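Local coordinates for protein tannase (PDB 6YQ4) that probably acts as a hydrolase of the alpha/beta-hydrolase clan, a tannase with activity against gallotannins, and binds a magnesium ion, at residues Met49-Phe58 and Tyr145-Pro154; Tyr66-Pro76 and Ser100-Val110. One frame throughout, in Å; residues are numbered along the deposited sequence.

Contact 1 of 2, residues Met49-Phe58 and Tyr145-Pro154. With MG (magnesium ion), chain E.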
loop_
_atom_site.group_PDB
_atom_site.type_symbol
_atom_site.label_atom_id
_atom_site.label_comp_id
_atom_site.label_asym_id
_atom_site.label_seq_id
_atom_site.Cartn_x
_atom_site.Cartn_y
_atom_site.Cartn_z
ATOM N N MET A 49 -1.821 3.386 19.466
ATOM C CA MET A 49 -2.137 4.447 18.518
ATOM C C MET A 49 -1.985 5.827 19.153
ATOM O O MET A 49 -2.364 6.035 20.308
ATOM C CB MET A 49 -3.554 4.266 17.990
ATOM C CG MET A 49 -4.097 5.432 17.219
ATOM S SD MET A 49 -5.703 5.002 16.486
ATOM C CE MET A 49 -6.577 4.361 17.919
ATOM N N ASN A 50 -1.448 6.769 18.377
ATOM C CA ASN A 50 -1.322 8.168 18.770
ATOM C C ASN A 50 -2.430 8.977 18.118
ATOM O O ASN A 50 -2.642 8.878 16.903
ATOM C CB ASN A 50 0.019 8.756 18.333
ATOM C CG ASN A 50 1.185 8.131 19.034
ATOM O OD1 ASN A 50 1.063 7.668 20.161
ATOM N ND2 ASN A 50 2.337 8.120 18.373
ATOM N N ILE A 51 -3.103 9.803 18.911
ATOM C CA ILE A 51 -4.173 10.667 18.428
ATOM C C ILE A 51 -3.785 12.116 18.693
ATOM O O ILE A 51 -3.453 12.476 19.827
ATOM C CB ILE A 51 -5.513 10.329 19.094
ATOM C CG1 ILE A 51 -5.963 8.926 18.691
ATOM C CG2 ILE A 51 -6.558 11.375 18.735
ATOM C CD1 ILE A 51 -7.303 8.554 19.298
ATOM N N TYR A 52 -3.816 12.936 17.647
ATOM C CA TYR A 52 -3.489 14.352 17.731
ATOM C C TYR A 52 -4.701 15.181 17.329
ATOM O O TYR A 52 -5.302 14.945 16.272
ATOM C CB TYR A 52 -2.307 14.681 16.833
ATOM C CG TYR A 52 -1.107 13.824 17.122
ATOM C CD1 TYR A 52 -0.363 14.009 18.283
ATOM C CD2 TYR A 52 -0.725 12.811 16.249
ATOM C CE1 TYR A 52 0.739 13.232 18.552
ATOM C CE2 TYR A 52 0.376 12.032 16.512
ATOM C CZ TYR A 52 1.106 12.251 17.662
ATOM O OH TYR A 52 2.198 11.468 17.924
ATOM N N ILE A 53 -5.065 16.142 18.167
ATOM C CA ILE A 53 -6.233 16.974 17.895
ATOM C C ILE A 53 -5.839 18.448 17.947
ATOM O O ILE A 53 -5.193 18.879 18.920
ATOM C CB ILE A 53 -7.357 16.670 18.893
ATOM C CG1 ILE A 53 -7.590 15.163 18.973
ATOM C CG2 ILE A 53 -8.636 17.454 18.535
ATOM C CD1 ILE A 53 -8.834 14.801 19.761
ATOM N N PRO A 54 -6.198 19.252 16.944
ATOM C CA PRO A 54 -5.876 20.685 17.003
ATOM C C PRO A 54 -6.436 21.358 18.254
ATOM O O PRO A 54 -7.521 21.026 18.742
ATOM C CB PRO A 54 -6.509 21.243 15.727
ATOM C CG PRO A 54 -6.516 20.075 14.781
ATOM C CD PRO A 54 -6.807 18.876 15.654
ATOM N N GLU A 55 -5.657 22.311 18.779
ATOM C CA GLU A 55 -6.027 23.001 20.007
ATOM C C GLU A 55 -7.289 23.834 19.828
ATOM O O GLU A 55 -8.037 24.042 20.792
ATOM C CB GLU A 55 -4.843 23.863 20.478
ATOM C CG GLU A 55 -5.056 24.696 21.756
ATOM C CD GLU A 55 -5.316 23.874 23.014
ATOM O OE1 GLU A 55 -5.189 22.637 22.970
ATOM O OE2 GLU A 55 -5.652 24.472 24.059
ATOM N N GLU A 56 -7.544 24.313 18.607
ATOM C CA GLU A 56 -8.770 25.057 18.319
ATOM C C GLU A 56 -10.020 24.294 18.739
ATOM O O GLU A 56 -11.012 24.906 19.144
ATOM C CB GLU A 56 -8.852 25.375 16.819
ATOM C CG GLU A 56 -7.946 26.506 16.352
ATOM C CD GLU A 56 -6.488 26.087 16.161
ATOM O OE1 GLU A 56 -5.699 26.944 15.710
ATOM O OE2 GLU A 56 -6.133 24.920 16.453
ATOM N N TYR A 57 -9.995 22.964 18.639
ATOM C CA TYR A 57 -11.168 22.125 18.854
ATOM C C TYR A 57 -11.507 21.936 20.328
ATOM O O TYR A 57 -12.475 21.224 20.644
ATOM C CB TYR A 57 -10.951 20.779 18.169
ATOM C CG TYR A 57 -10.862 20.902 16.656
ATOM C CD1 TYR A 57 -11.225 22.082 16.010
ATOM C CD2 TYR A 57 -10.422 19.844 15.878
ATOM C CE1 TYR A 57 -11.139 22.202 14.638
ATOM C CE2 TYR A 57 -10.344 19.950 14.504
ATOM C CZ TYR A 57 -10.700 21.130 13.890
ATOM O OH TYR A 57 -10.614 21.226 12.522
ATOM N N PHE A 58 -10.735 22.560 21.225
ATOM C CA PHE A 58 -11.037 22.631 22.647
ATOM C C PHE A 58 -11.384 24.045 23.094
ATOM O O PHE A 58 -11.627 24.272 24.281
ATOM C CB PHE A 58 -9.856 22.083 23.457
ATOM C CG PHE A 58 -9.496 20.679 23.087
ATOM C CD1 PHE A 58 -10.097 19.605 23.726
ATOM C CD2 PHE A 58 -8.582 20.428 22.070
ATOM C CE1 PHE A 58 -9.783 18.306 23.368
ATOM C CE2 PHE A 58 -8.259 19.129 21.707
ATOM C CZ PHE A 58 -8.855 18.070 22.366
ATOM N N TYR A 145 -11.873 1.116 17.439
ATOM C CA TYR A 145 -11.648 2.008 18.573
ATOM C C TYR A 145 -12.114 3.426 18.268
ATOM O O TYR A 145 -12.751 4.071 19.109
ATOM C CB TYR A 145 -10.161 2.005 18.942
ATOM C CG TYR A 145 -9.794 2.926 20.080
ATOM C CD1 TYR A 145 -9.673 2.436 21.384
ATOM C CD2 TYR A 145 -9.557 4.280 19.854
ATOM C CE1 TYR A 145 -9.350 3.266 22.422
ATOM C CE2 TYR A 145 -9.226 5.119 20.891
ATOM C CZ TYR A 145 -9.120 4.608 22.177
ATOM O OH TYR A 145 -8.799 5.453 23.213
ATOM N N LEU A 146 -11.785 3.938 17.080
ATOM C CA LEU A 146 -12.245 5.271 16.692
ATOM C C LEU A 146 -13.762 5.375 16.701
ATOM O O LEU A 146 -14.309 6.371 17.189
ATOM C CB LEU A 146 -11.709 5.637 15.318
ATOM C CG LEU A 146 -10.190 5.760 15.240
ATOM C CD1 LEU A 146 -9.798 6.318 13.876
ATOM C CD2 LEU A 146 -9.686 6.636 16.351
ATOM N N TYR A 147 -14.464 4.364 16.164
ATOM C CA TYR A 147 -15.932 4.412 16.142
ATOM C C TYR A 147 -16.515 4.332 17.545
ATOM O O TYR A 147 -17.431 5.088 17.886
ATOM C CB TYR A 147 -16.499 3.282 15.273
ATOM C CG TYR A 147 -16.533 3.628 13.799
ATOM C CD1 TYR A 147 -17.405 4.603 13.309
ATOM C CD2 TYR A 147 -15.676 3.004 12.899
ATOM C CE1 TYR A 147 -17.431 4.933 11.955
ATOM C CE2 TYR A 147 -15.696 3.322 11.541
ATOM C CZ TYR A 147 -16.571 4.287 11.075
ATOM O OH TYR A 147 -16.571 4.594 9.733
ATOM N N LEU A 148 -15.990 3.418 18.375
ATOM C CA LEU A 148 -16.475 3.264 19.744
ATOM C C LEU A 148 -16.393 4.564 20.531
ATOM O O LEU A 148 -17.250 4.830 21.384
ATOM C CB LEU A 148 -15.682 2.165 20.448
ATOM C CG LEU A 148 -16.198 1.787 21.844
ATOM C CD1 LEU A 148 -16.616 0.334 21.935
ATOM C CD2 LEU A 148 -15.138 2.077 22.883
ATOM N N ASN A 149 -15.388 5.392 20.259
ATOM C CA ASN A 149 -15.172 6.628 21.000
ATOM C C ASN A 149 -15.570 7.861 20.218
ATOM O O ASN A 149 -15.143 8.960 20.576
ATOM C CB ASN A 149 -13.707 6.769 21.396
ATOM C CG ASN A 149 -13.288 5.766 22.408
ATOM O OD1 ASN A 149 -13.640 5.872 23.577
ATOM N ND2 ASN A 149 -12.518 4.785 21.978
ATOM N N ASP A 150 -16.337 7.702 19.136
ATOM C CA ASP A 150 -16.668 8.852 18.297
ATOM C C ASP A 150 -17.405 9.922 19.092
ATOM O O ASP A 150 -17.107 11.116 18.963
ATOM C CB ASP A 150 -17.497 8.401 17.090
ATOM C CG ASP A 150 -17.611 9.477 16.014
ATOM O OD1 ASP A 150 -18.473 9.332 15.115
ATOM O OD2 ASP A 150 -16.841 10.461 16.066
ATOM N N GLU A 151 -18.347 9.511 19.945
ATOM C CA GLU A 151 -19.222 10.488 20.583
ATOM C C GLU A 151 -18.469 11.341 21.587
ATOM O O GLU A 151 -18.858 12.483 21.842
ATOM C CB GLU A 151 -20.402 9.788 21.247
ATOM C CG GLU A 151 -21.345 9.154 20.219
ATOM C CD GLU A 151 -22.519 8.419 20.852
ATOM O OE1 GLU A 151 -22.562 8.313 22.103
ATOM O OE2 GLU A 151 -23.404 7.958 20.096
ATOM N N VAL A 152 -17.377 10.831 22.141
ATOM C CA VAL A 152 -16.626 11.606 23.110
ATOM C C VAL A 152 -15.348 12.202 22.517
ATOM O O VAL A 152 -14.807 13.166 23.082
ATOM C CB VAL A 152 -16.328 10.738 24.354
ATOM C CG1 VAL A 152 -15.371 9.593 24.009
ATOM C CG2 VAL A 152 -15.813 11.594 25.495
ATOM N N MET A 153 -14.874 11.691 21.387
ATOM C CA MET A 153 -13.648 12.193 20.769
ATOM C C MET A 153 -13.971 13.231 19.702
ATOM O O MET A 153 -14.904 13.040 18.912
ATOM C CB MET A 153 -12.843 11.053 20.139
ATOM C CG MET A 153 -11.536 11.478 19.443
ATOM S SD MET A 153 -10.573 10.098 18.745
ATOM C CE MET A 153 -10.734 8.931 20.094
ATOM N N PRO A 154 -13.240 14.345 19.668
ATOM C CA PRO A 154 -13.457 15.326 18.600
ATOM C C PRO A 154 -13.260 14.706 17.225
ATOM O O PRO A 154 -12.519 13.731 17.047
ATOM C CB PRO A 154 -12.406 16.410 18.893
ATOM C CG PRO A 154 -12.196 16.332 20.374
ATOM C CD PRO A 154 -12.348 14.860 20.725
HETATM MG MG MG E . -16.226 12.569 17.105
#
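With CG1 of I51 anti to its carbonyl carbon (chi1 -65°) and CD1 extended beyond it, I51 reaches straight out from strand 48-54 and meets M153 tip to tip, CD1 3.5 Å from M153 CE. The bend at the end of M153 (chi3 -43°) turns that methyl group toward the strand. M49 is extended up to a bend at chi3 and brings CE obliquely to the ring of Y145, 3.6 Å from CD2, with L146 CD2 also near. I53 crosses P154 at about a right angle, CD1 lying 3.6 Å from P154 CD. Across the segments the contact is wholly apolar.

Behind it, N149 leaves the helix and folds back: ND2 hydrogen-bonds Y145 O at 3.0 Å and also lies over the centre of the Y145 ring, while the backbone N of N149 donates to the same oxygen, from the other face of the carbonyl plane. D150 binds magnesium through O and OD2, and M153 O lies 2.3 Å from the ion; G155 O is a further ligand. M153 thus faces the sheet with its side chain and the metal with its carbonyl, an arrangement of a helix-end loop packed on an alpha/beta-hydrolase sheet beside a magnesium site.

Contact 2 of 2, residues Tyr66-Pro76 and Ser100-Val110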
loop_
_atom_site.group_PDB
_atom_site.type_symbol
_atom_site.label_atom_id
_atom_site.label_comp_id
_atom_site.label_asym_id
_atom_site.label_seq_id
_atom_site.Cartn_x
_atom_site.Cartn_y
_atom_site.Cartn_z
ATOM N N TYR A 66 -13.692 23.238 9.074
ATOM C CA TYR A 66 -13.700 22.113 10.005
ATOM C C TYR A 66 -13.807 22.584 11.453
ATOM O O TYR A 66 -13.156 23.552 11.857
ATOM C CB TYR A 66 -12.438 21.262 9.832
ATOM C CG TYR A 66 -12.296 20.590 8.470
ATOM C CD1 TYR A 66 -11.028 20.295 7.942
ATOM C CD2 TYR A 66 -13.417 20.228 7.721
ATOM C CE1 TYR A 66 -10.892 19.688 6.712
ATOM C CE2 TYR A 66 -13.290 19.617 6.485
ATOM C CZ TYR A 66 -12.028 19.351 5.982
ATOM O OH TYR A 66 -11.893 18.725 4.766
ATOM N N ASN A 67 -14.634 21.890 12.235
ATOM C CA ASN A 67 -14.740 22.190 13.659
ATOM C C ASN A 67 -14.588 20.920 14.488
ATOM O O ASN A 67 -14.229 19.866 13.961
ATOM C CB ASN A 67 -16.066 22.900 13.973
ATOM C CG ASN A 67 -17.293 22.059 13.635
ATOM O OD1 ASN A 67 -17.354 20.866 13.933
ATOM N ND2 ASN A 67 -18.290 22.693 13.018
ATOM N N SER A 68 -14.885 21.002 15.780
ATOM C CA SER A 68 -14.660 19.872 16.670
ATOM C C SER A 68 -15.675 18.738 16.508
ATOM O O SER A 68 -15.463 17.669 17.084
ATOM C CB SER A 68 -14.662 20.357 18.112
ATOM O OG SER A 68 -15.184 19.347 18.947
ATOM N N ASN A 69 -16.770 18.940 15.774
ATOM C CA ASN A 69 -17.710 17.870 15.454
ATOM C C ASN A 69 -17.650 17.475 13.986
ATOM O O ASN A 69 -18.371 16.567 13.555
ATOM C CB ASN A 69 -19.139 18.287 15.812
ATOM C CG ASN A 69 -19.342 18.435 17.301
ATOM O OD1 ASN A 69 -19.944 17.575 17.942
ATOM N ND2 ASN A 69 -18.831 19.525 17.867
ATOM N N ASN A 70 -16.769 18.111 13.229
ATOM C CA ASN A 70 -16.775 18.123 11.781
ATOM C C ASN A 70 -15.588 17.421 11.171
ATOM O O ASN A 70 -15.716 16.834 10.095
ATOM C CB ASN A 70 -16.742 19.571 11.300
ATOM C CG ASN A 70 -17.498 19.764 10.076
ATOM O OD1 ASN A 70 -18.206 18.868 9.641
ATOM N ND2 ASN A 70 -17.386 20.947 9.495
ATOM N N ALA A 71 -14.450 17.474 11.851
ATOM C CA ALA A 71 -13.165 17.292 11.203
ATOM C C ALA A 71 -13.012 15.871 10.689
ATOM O O ALA A 71 -13.194 14.916 11.450
ATOM C CB ALA A 71 -12.043 17.620 12.184
ATOM N N PRO A 72 -12.677 15.689 9.420
ATOM C CA PRO A 72 -12.195 14.382 8.964
ATOM C C PRO A 72 -11.052 13.885 9.840
ATOM O O PRO A 72 -10.315 14.670 10.449
ATOM C CB PRO A 72 -11.720 14.652 7.530
ATOM C CG PRO A 72 -12.389 15.896 7.124
ATOM C CD PRO A 72 -12.668 16.702 8.359
ATOM N N ILE A 73 -10.908 12.563 9.893
ATOM C CA ILE A 73 -9.887 11.905 10.697
ATOM C C ILE A 73 -8.869 11.325 9.729
ATOM O O ILE A 73 -9.204 10.461 8.904
ATOM C CB ILE A 73 -10.492 10.835 11.626
ATOM C CG1 ILE A 73 -11.443 11.494 12.631
ATOM C CG2 ILE A 73 -9.401 10.064 12.392
ATOM C CD1 ILE A 73 -12.029 10.541 13.648
ATOM N N PHE A 74 -7.634 11.832 9.806
ATOM C CA PHE A 74 -6.540 11.382 8.957
ATOM C C PHE A 74 -5.854 10.201 9.638
ATOM O O PHE A 74 -5.371 10.326 10.772
ATOM C CB PHE A 74 -5.559 12.526 8.700
ATOM C CG PHE A 74 -4.424 12.165 7.762
ATOM C CD1 PHE A 74 -4.674 11.904 6.414
ATOM C CD2 PHE A 74 -3.112 12.101 8.224
ATOM C CE1 PHE A 74 -3.637 11.576 5.543
ATOM C CE2 PHE A 74 -2.059 11.767 7.356
ATOM C CZ PHE A 74 -2.328 11.492 6.002
ATOM N N PHE A 75 -5.789 9.072 8.931
ATOM C CA PHE A 75 -5.411 7.767 9.479
ATOM C C PHE A 75 -4.167 7.197 8.780
ATOM O O PHE A 75 -4.266 6.226 8.018
ATOM C CB PHE A 75 -6.622 6.837 9.341
ATOM C CG PHE A 75 -6.528 5.560 10.124
ATOM C CD1 PHE A 75 -6.752 5.550 11.500
ATOM C CD2 PHE A 75 -6.249 4.355 9.488
ATOM C CE1 PHE A 75 -6.651 4.362 12.242
ATOM C CE2 PHE A 75 -6.170 3.159 10.221
ATOM C CZ PHE A 75 -6.369 3.168 11.594
ATOM N N PRO A 76 -2.976 7.759 9.033
ATOM C CA PRO A 76 -1.745 7.197 8.432
ATOM C C PRO A 76 -1.159 6.007 9.193
ATOM O O PRO A 76 -1.050 6.023 10.420
ATOM C CB PRO A 76 -0.762 8.378 8.474
ATOM C CG PRO A 76 -1.180 9.148 9.723
ATOM C CD PRO A 76 -2.696 8.965 9.845
ATOM N N SER A 100 3.228 14.269 6.986
ATOM C CA SER A 100 1.820 14.197 6.625
ATOM C C SER A 100 0.900 14.500 7.804
ATOM O O SER A 100 -0.189 15.061 7.611
ATOM C CB SER A 100 1.520 12.823 6.024
ATOM O OG SER A 100 1.558 11.822 7.012
ATOM N N LEU A 101 1.318 14.136 9.022
ATOM C CA LEU A 101 0.496 14.389 10.201
ATOM C C LEU A 101 0.514 15.863 10.575
ATOM O O LEU A 101 -0.518 16.423 10.972
ATOM C CB LEU A 101 0.987 13.547 11.381
ATOM C CG LEU A 101 0.750 12.039 11.362
ATOM C CD1 LEU A 101 1.625 11.320 10.319
ATOM C CD2 LEU A 101 0.970 11.470 12.763
ATOM N N THR A 102 1.693 16.496 10.491
ATOM C CA THR A 102 1.774 17.945 10.681
ATOM C C THR A 102 0.950 18.677 9.627
ATOM O O THR A 102 0.264 19.659 9.929
ATOM C CB THR A 102 3.226 18.408 10.599
ATOM O OG1 THR A 102 4.014 17.780 11.624
ATOM C CG2 THR A 102 3.310 19.919 10.716
ATOM N N TYR A 103 1.029 18.221 8.377
ATOM C CA TYR A 103 0.204 18.785 7.320
ATOM C C TYR A 103 -1.276 18.641 7.662
ATOM O O TYR A 103 -2.045 19.606 7.563
ATOM C CB TYR A 103 0.531 18.108 5.983
ATOM C CG TYR A 103 0.297 19.029 4.806
ATOM C CD1 TYR A 103 -1.001 19.295 4.359
ATOM C CD2 TYR A 103 1.362 19.660 4.161
ATOM C CE1 TYR A 103 -1.240 20.169 3.308
ATOM C CE2 TYR A 103 1.133 20.530 3.100
ATOM C CZ TYR A 103 -0.179 20.782 2.680
ATOM O OH TYR A 103 -0.427 21.642 1.631
ATOM N N ALA A 104 -1.679 17.443 8.097
ATOM C CA ALA A 104 -3.072 17.197 8.441
ATOM C C ALA A 104 -3.545 18.150 9.541
ATOM O O ALA A 104 -4.614 18.767 9.429
ATOM C CB ALA A 104 -3.258 15.735 8.850
ATOM N N LEU A 105 -2.747 18.305 10.600
ATOM C CA LEU A 105 -3.140 19.176 11.704
ATOM C C LEU A 105 -3.285 20.622 11.254
ATOM O O LEU A 105 -4.192 21.328 11.709
ATOM C CB LEU A 105 -2.131 19.081 12.846
ATOM C CG LEU A 105 -2.250 17.855 13.757
ATOM C CD1 LEU A 105 -1.034 17.804 14.666
ATOM C CD2 LEU A 105 -3.552 17.874 14.567
ATOM N N SER A 106 -2.405 21.084 10.366
ATOM C CA SER A 106 -2.488 22.476 9.927
ATOM C C SER A 106 -3.757 22.727 9.126
ATOM O O SER A 106 -4.303 23.836 9.157
ATOM C CB SER A 106 -1.269 22.848 9.082
ATOM O OG SER A 106 -1.351 22.233 7.804
ATOM N N LYS A 107 -4.229 21.715 8.402
ATOM C CA LYS A 107 -5.465 21.788 7.635
ATOM C C LYS A 107 -6.705 21.506 8.476
ATOM O O LYS A 107 -7.812 21.484 7.929
ATOM C CB LYS A 107 -5.400 20.808 6.454
ATOM C CG LYS A 107 -4.517 21.289 5.308
ATOM C CD LYS A 107 -5.076 22.608 4.755
ATOM C CE LYS A 107 -4.004 23.446 4.084
ATOM N NZ LYS A 107 -3.206 22.593 3.178
ATOM N N GLY A 108 -6.558 21.264 9.774
ATOM C CA GLY A 108 -7.715 21.074 10.628
ATOM C C GLY A 108 -8.219 19.653 10.778
ATOM O O GLY A 108 -9.326 19.468 11.297
ATOM N N TYR A 109 -7.457 18.649 10.340
ATOM C CA TYR A 109 -7.829 17.252 10.554
ATOM C C TYR A 109 -7.473 16.793 11.962
ATOM O O TYR A 109 -6.470 17.217 12.540
ATOM C CB TYR A 109 -7.128 16.330 9.550
ATOM C CG TYR A 109 -7.545 16.574 8.136
ATOM C CD1 TYR A 109 -7.029 17.640 7.415
ATOM C CD2 TYR A 109 -8.479 15.765 7.527
ATOM C CE1 TYR A 109 -7.437 17.890 6.118
ATOM C CE2 TYR A 109 -8.894 16.011 6.222
ATOM C CZ TYR A 109 -8.369 17.070 5.528
ATOM O OH TYR A 109 -8.779 17.303 4.240
ATOM N N VAL A 110 -8.298 15.913 12.509
ATOM C CA VAL A 110 -7.863 15.085 13.623
ATOM C C VAL A 110 -6.970 13.975 13.075
ATOM O O VAL A 110 -7.218 13.417 12.000
ATOM C CB VAL A 110 -9.072 14.526 14.395
ATOM C CG1 VAL A 110 -8.651 13.342 15.264
ATOM C CG2 VAL A 110 -9.694 15.601 15.257
#
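The rings of Y66 and Y109 meet T-shaped, the edge of Y66 turned to a face of Y109, with centroids 5.3 Å apart and planes at 69°. CE1 of Y66 is the atom that points in, lying toward the rim of the Y109 ring. The carbonyl O of K107 sits at the edge of the Y66 ring, 3.4 Å from Y66 CD1, while CD of P72, from the same segment as Y66, rests over the centre of one face. P72 also crosses Y109 obliquely, its CB 3.4 Å from Y109 CE2, so the proline packs against both tyrosines, which also touch each other directly. The hydroxyl of Y109 finds its polar partner in D490, to which Y66 OH makes a weak bond.

F74 points at the helix. Its CG stands opposite the backbone N (chi1 -177°), which carries the ring along helix 100-106: CD2 packs on A104 CB at 3.7 Å, and S100 OG lies in the ring plane at the edge. Further along, the side chain of P76 packs on L101, CG 3.6 Å from L101 CD1.

Between these side chains the backbones pair. V110 N donates to P72 O, and V110 O accepts from F74 N at 2.7 Å in a nearly straight bond, a parallel bridge that brackets I73. Just before it, G108 ends the helix in a Schellman motif with positive phi, close against Y66 and A71, whose CB touches G108 O.

The contact joins elements of a beta-alpha-beta unit: strand 73-76 runs antiparallel to helix 100-106 at 9.6 Å between axes, and the chain returns in strand 110-114 beside it. Strand 160-163 lies on the other side of strand 73-76, and helix 482-493 packs on Y66, P72 and Y109, with F486 meeting F74, Y103 and Y109.

How the contacts relate
Contact 2 is nested along the chain inside the loop that contact 1 closes, and their centres lie about 10 Å apart. Both reach the same mixed sheet, where strand 110-114 stands between strand 48-54 and strand 73-76. The two contacts touch directly: Y57 OH probably hydrogen-bonds G108 O at 2.5 Å, and P54 packs against the backbone of Y109. Helices 134-148 and 100-106 pack on opposite faces of this part of the sheet: M49 and I51 face helix 134-148, Y52 faces helix 100-106. V110 and I73 approach the magnesium region held by the loop of contact 1, so the metal-binding turn and the beta-alpha-beta unit are built together into one buried corner of the fold.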